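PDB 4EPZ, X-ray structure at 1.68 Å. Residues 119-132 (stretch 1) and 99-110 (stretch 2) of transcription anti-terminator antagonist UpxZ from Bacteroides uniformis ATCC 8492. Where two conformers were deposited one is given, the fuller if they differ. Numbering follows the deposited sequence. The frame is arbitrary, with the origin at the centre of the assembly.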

# COMPACT_ATOMS: atom_id res chain seq x y z
N GLU A 119 -4.97 15.05 5.58
CA GLU A 119 -5.01 14.57 6.97
C GLU A 119 -4.20 13.28 7.10
O GLU A 119 -3.61 13.03 8.16
CB GLU A 119 -6.45 14.32 7.44
CG GLU A 119 -7.30 15.58 7.50
CD GLU A 119 -8.72 15.40 8.00
OE1 GLU A 119 -9.25 14.26 7.95
OE2 GLU A 119 -9.33 16.41 8.41
N LEU A 120 -4.18 12.43 6.03
CA LEU A 120 -3.40 11.20 6.09
C LEU A 120 -1.88 11.53 6.07
O LEU A 120 -1.16 10.99 6.90
CB LEU A 120 -3.77 10.23 4.96
CG LEU A 120 -5.22 9.72 4.96
CD1 LEU A 120 -5.40 8.72 3.80
CD2 LEU A 120 -5.61 9.06 6.29
N ALA A 121 -1.43 12.45 5.17
CA ALA A 121 -0.02 12.88 5.16
C ALA A 121 0.38 13.46 6.51
O ALA A 121 1.43 13.09 7.04
CB ALA A 121 0.23 13.92 4.06
N HIS A 122 -0.51 14.30 7.12
CA HIS A 122 -0.25 14.96 8.39
C HIS A 122 -0.02 13.93 9.49
O HIS A 122 0.99 14.03 10.22
CB HIS A 122 -1.38 15.92 8.78
CG HIS A 122 -1.10 16.66 10.04
ND1 HIS A 122 -0.35 17.83 10.05
CD2 HIS A 122 -1.43 16.35 11.32
CE1 HIS A 122 -0.27 18.20 11.32
NE2 HIS A 122 -0.91 17.35 12.12
N GLU A 123 -0.91 12.92 9.58
CA GLU A 123 -0.77 11.86 10.57
C GLU A 123 0.51 11.01 10.30
O GLU A 123 1.22 10.66 11.25
CB GLU A 123 -2.01 10.99 10.56
CG GLU A 123 -1.98 9.96 11.66
CD GLU A 123 -3.29 9.26 11.91
OE1 GLU A 123 -4.31 9.62 11.28
OE2 GLU A 123 -3.30 8.36 12.78
N ALA A 124 0.81 10.72 9.02
CA ALA A 124 2.01 9.99 8.63
C ALA A 124 3.28 10.76 9.08
O ALA A 124 4.17 10.13 9.66
CB ALA A 124 2.02 9.77 7.13
N HIS A 125 3.33 12.10 8.90
CA HIS A 125 4.50 12.87 9.38
C HIS A 125 4.62 12.86 10.91
O HIS A 125 5.73 12.86 11.42
CB HIS A 125 4.50 14.30 8.84
CG HIS A 125 4.96 14.33 7.42
ND1 HIS A 125 6.29 14.11 7.09
CD2 HIS A 125 4.24 14.42 6.28
CE1 HIS A 125 6.35 14.14 5.77
NE2 HIS A 125 5.14 14.36 5.24
N GLN A 126 3.49 12.80 11.64
CA GLN A 126 3.51 12.73 13.10
C GLN A 126 4.10 11.39 13.55
O GLN A 126 4.83 11.35 14.54
CB GLN A 126 2.10 12.94 13.68
CG GLN A 126 1.65 14.40 13.66
CD GLN A 126 0.26 14.59 14.25
OE1 GLN A 126 -0.71 13.96 13.83
NE2 GLN A 126 0.14 15.49 15.21
N LEU A 127 3.80 10.30 12.81
CA LEU A 127 4.34 8.98 13.14
C LEU A 127 5.85 8.99 12.92
O LEU A 127 6.62 8.51 13.77
CB LEU A 127 3.70 7.90 12.28
CG LEU A 127 2.69 6.99 12.92
CD1 LEU A 127 2.39 5.83 12.01
CD2 LEU A 127 3.14 6.50 14.33
N ILE A 128 6.29 9.60 11.81
CA ILE A 128 7.72 9.69 11.49
C ILE A 128 8.47 10.38 12.65
O ILE A 128 9.54 9.91 13.06
CB ILE A 128 7.98 10.44 10.13
CG1 ILE A 128 7.52 9.58 8.95
CG2 ILE A 128 9.48 10.76 9.95
CD1 ILE A 128 7.50 10.37 7.53
N GLU A 129 7.90 11.49 13.16
CA GLU A 129 8.49 12.29 14.25
C GLU A 129 8.71 11.45 15.52
O GLU A 129 9.50 11.83 16.37
CB GLU A 129 7.59 13.48 14.59
CG GLU A 129 7.60 14.64 13.61
CD GLU A 129 6.45 15.62 13.81
OE1 GLU A 129 6.13 15.94 14.97
OE2 GLU A 129 5.87 16.04 12.79
N THR A 130 8.00 10.32 15.66
CA THR A 130 8.15 9.48 16.87
C THR A 130 9.38 8.55 16.75
O THR A 130 9.80 7.97 17.75
CB THR A 130 6.90 8.66 17.17
OG1 THR A 130 6.76 7.59 16.22
CG2 THR A 130 5.65 9.51 17.32
N TRP A 131 9.96 8.41 15.53
CA TRP A 131 11.11 7.53 15.30
C TRP A 131 12.44 8.22 15.63
O TRP A 131 12.50 9.41 15.95
CB TRP A 131 11.12 7.04 13.85
CG TRP A 131 9.87 6.32 13.42
CD1 TRP A 131 8.94 5.72 14.22
CD2 TRP A 131 9.44 6.13 12.07
NE1 TRP A 131 7.96 5.15 13.44
CE2 TRP A 131 8.23 5.39 12.12
CE3 TRP A 131 9.95 6.50 10.82
CZ2 TRP A 131 7.55 5.00 10.96
CZ3 TRP A 131 9.30 6.08 9.68
CH2 TRP A 131 8.10 5.36 9.75
N ASN A 132 13.53 7.45 15.52
CA ASN A 132 14.86 7.91 15.86
C ASN A 132 15.62 8.22 14.58
O ASN A 132 16.02 7.30 13.86
CB ASN A 132 15.54 6.83 16.70
CG ASN A 132 16.88 7.24 17.25
OD1 ASN A 132 17.38 8.35 16.97
ND2 ASN A 132 17.48 6.36 18.04
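Stretch 2 (99-110) PASLLKMRLLTW

How does stretch 2 run relative to stretch 1? After a short extended lead-in, Ser101 caps a helix that begins at Leu102 and runs on past the end of the stretch, its OG accepting from Lys104 N at 3.0 Å. This helix packs nearly antiparallel against the helix of stretch 1, with a signed crossing angle of -149° and axes 8.7 Å apart at closest approach.

What meets the first turns of stretch 1? Leu108 does, its side chain a knob among Leu120, Glu123, Ala124 and Leu127. Leu120 CD2 lies 3.9 Å from Leu108 CD2. Glu123 adds a salt bridge, its OE2 3.3 Å from Lys104 NZ; the direct hydrogen bond is weak, but a water bridges the same two atoms. At Ala124 the packing is close: its CB is 4.0 Å from both Leu108 CB and selenomethionine Met105 SE.

How does the contact continue toward the end of stretch 1? The helices run roughly antiparallel, so Leu120 lies at Leu108 while Leu127 reaches back to Ala100; Ile128 and Trp131 then gather on Met105. Leu127 CD2 reaches Ala100 CB at 3.6 Å, while its CD1 lies 3.9 Å from Met105 CB. Ile128 CG1 touches Met105 CE at 3.6 Å. Beyond the helix, the CA-to-CB bond of Trp131 points toward stretch 2, its ring edge meeting Met105: Trp131 CH2 lies 3.7 Å from Met105 CG.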

# COMPACT_ATOMS: atom_id res chain seq x y z
N PRO A 99 -3.08 1.01 16.53
CA PRO A 99 -2.00 1.64 17.27
C PRO A 99 -0.88 2.05 16.32
O PRO A 99 -0.83 1.56 15.18
CB PRO A 99 -1.52 0.53 18.22
CG PRO A 99 -1.92 -0.73 17.59
CD PRO A 99 -3.09 -0.47 16.69
N ALA A 100 0.02 2.96 16.80
CA ALA A 100 1.21 3.35 16.07
C ALA A 100 2.02 2.08 15.75
O ALA A 100 2.27 1.26 16.64
CB ALA A 100 2.04 4.31 16.91
N SER A 101 2.38 1.89 14.49
CA SER A 101 3.10 0.72 13.98
C SER A 101 3.55 0.97 12.57
O SER A 101 3.09 1.91 11.93
CB SER A 101 2.20 -0.51 13.98
OG SER A 101 1.19 -0.37 12.98
N LEU A 102 4.44 0.09 12.06
CA LEU A 102 4.90 0.13 10.67
C LEU A 102 3.68 -0.06 9.77
O LEU A 102 3.57 0.57 8.71
CB LEU A 102 5.94 -0.98 10.45
CG LEU A 102 6.54 -1.07 9.07
CD1 LEU A 102 7.15 0.29 8.63
CD2 LEU A 102 7.57 -2.23 8.98
N LEU A 103 2.79 -0.99 10.17
CA LEU A 103 1.57 -1.25 9.40
C LEU A 103 0.76 0.03 9.21
O LEU A 103 0.32 0.35 8.08
CB LEU A 103 0.72 -2.29 10.15
CG LEU A 103 -0.70 -2.52 9.59
CD1 LEU A 103 -0.68 -3.09 8.13
CD2 LEU A 103 -1.49 -3.42 10.55
N LYS A 104 0.55 0.76 10.32
CA LYS A 104 -0.27 1.99 10.29
C LYS A 104 0.43 3.01 9.41
O LYS A 104 -0.24 3.64 8.57
CB LYS A 104 -0.52 2.52 11.71
CG LYS A 104 -1.54 3.67 11.66
CD LYS A 104 -1.94 4.10 13.06
CE LYS A 104 -3.13 5.02 12.93
NZ LYS A 104 -3.67 5.40 14.26
N MSE A 105 1.76 3.13 9.53
CA MSE A 105 2.51 4.06 8.67
C MSE A 105 2.31 3.72 7.17
O MSE A 105 2.06 4.60 6.34
CB MSE A 105 4.00 4.01 9.01
CG MSE A 105 4.83 4.93 8.14
SE MSE A 105 4.41 6.83 8.54
CE MSE A 105 5.39 7.50 6.91
N ARG A 106 2.42 2.44 6.84
CA ARG A 106 2.25 1.99 5.44
C ARG A 106 0.82 2.25 4.96
O ARG A 106 0.64 2.70 3.84
CB ARG A 106 2.63 0.50 5.32
CG ARG A 106 4.16 0.33 5.48
CD ARG A 106 4.49 -1.12 5.68
NE ARG A 106 5.92 -1.36 5.39
CZ ARG A 106 6.52 -2.54 5.58
NH1 ARG A 106 5.85 -3.56 6.10
NH2 ARG A 106 7.80 -2.69 5.28
N LEU A 107 -0.18 2.04 5.82
CA LEU A 107 -1.57 2.29 5.41
C LEU A 107 -1.79 3.80 5.19
O LEU A 107 -2.48 4.20 4.24
CB LEU A 107 -2.54 1.77 6.46
CG LEU A 107 -2.74 0.26 6.48
CD1 LEU A 107 -3.45 -0.15 7.79
CD2 LEU A 107 -3.62 -0.20 5.30
N LEU A 108 -1.25 4.62 6.09
CA LEU A 108 -1.39 6.08 5.92
C LEU A 108 -0.73 6.53 4.63
O LEU A 108 -1.32 7.35 3.91
CB LEU A 108 -0.78 6.87 7.08
CG LEU A 108 -1.46 6.77 8.45
CD1 LEU A 108 -0.47 7.15 9.55
CD2 LEU A 108 -2.72 7.69 8.50
N THR A 109 0.46 5.97 4.29
CA THR A 109 1.20 6.40 3.11
C THR A 109 0.48 5.94 1.84
O THR A 109 0.27 6.73 0.92
CB THR A 109 2.65 5.89 3.21
OG1 THR A 109 3.20 6.44 4.40
CG2 THR A 109 3.46 6.30 2.00
N TRP A 110 0.15 4.65 1.76
CA TRP A 110 -0.58 4.13 0.59
C TRP A 110 -1.96 4.78 0.46
O TRP A 110 -2.39 5.08 -0.66
CB TRP A 110 -0.71 2.61 0.67
CG TRP A 110 0.55 1.97 0.20
CD1 TRP A 110 1.58 1.51 0.97
CD2 TRP A 110 1.03 1.95 -1.16
NE1 TRP A 110 2.62 1.08 0.17
CE2 TRP A 110 2.31 1.36 -1.14
CE3 TRP A 110 0.45 2.28 -2.40
CZ2 TRP A 110 3.05 1.12 -2.31
CZ3 TRP A 110 1.18 2.04 -3.56
CH2 TRP A 110 2.48 1.51 -3.50
O HOH W 1 -5.38 7.41 13.76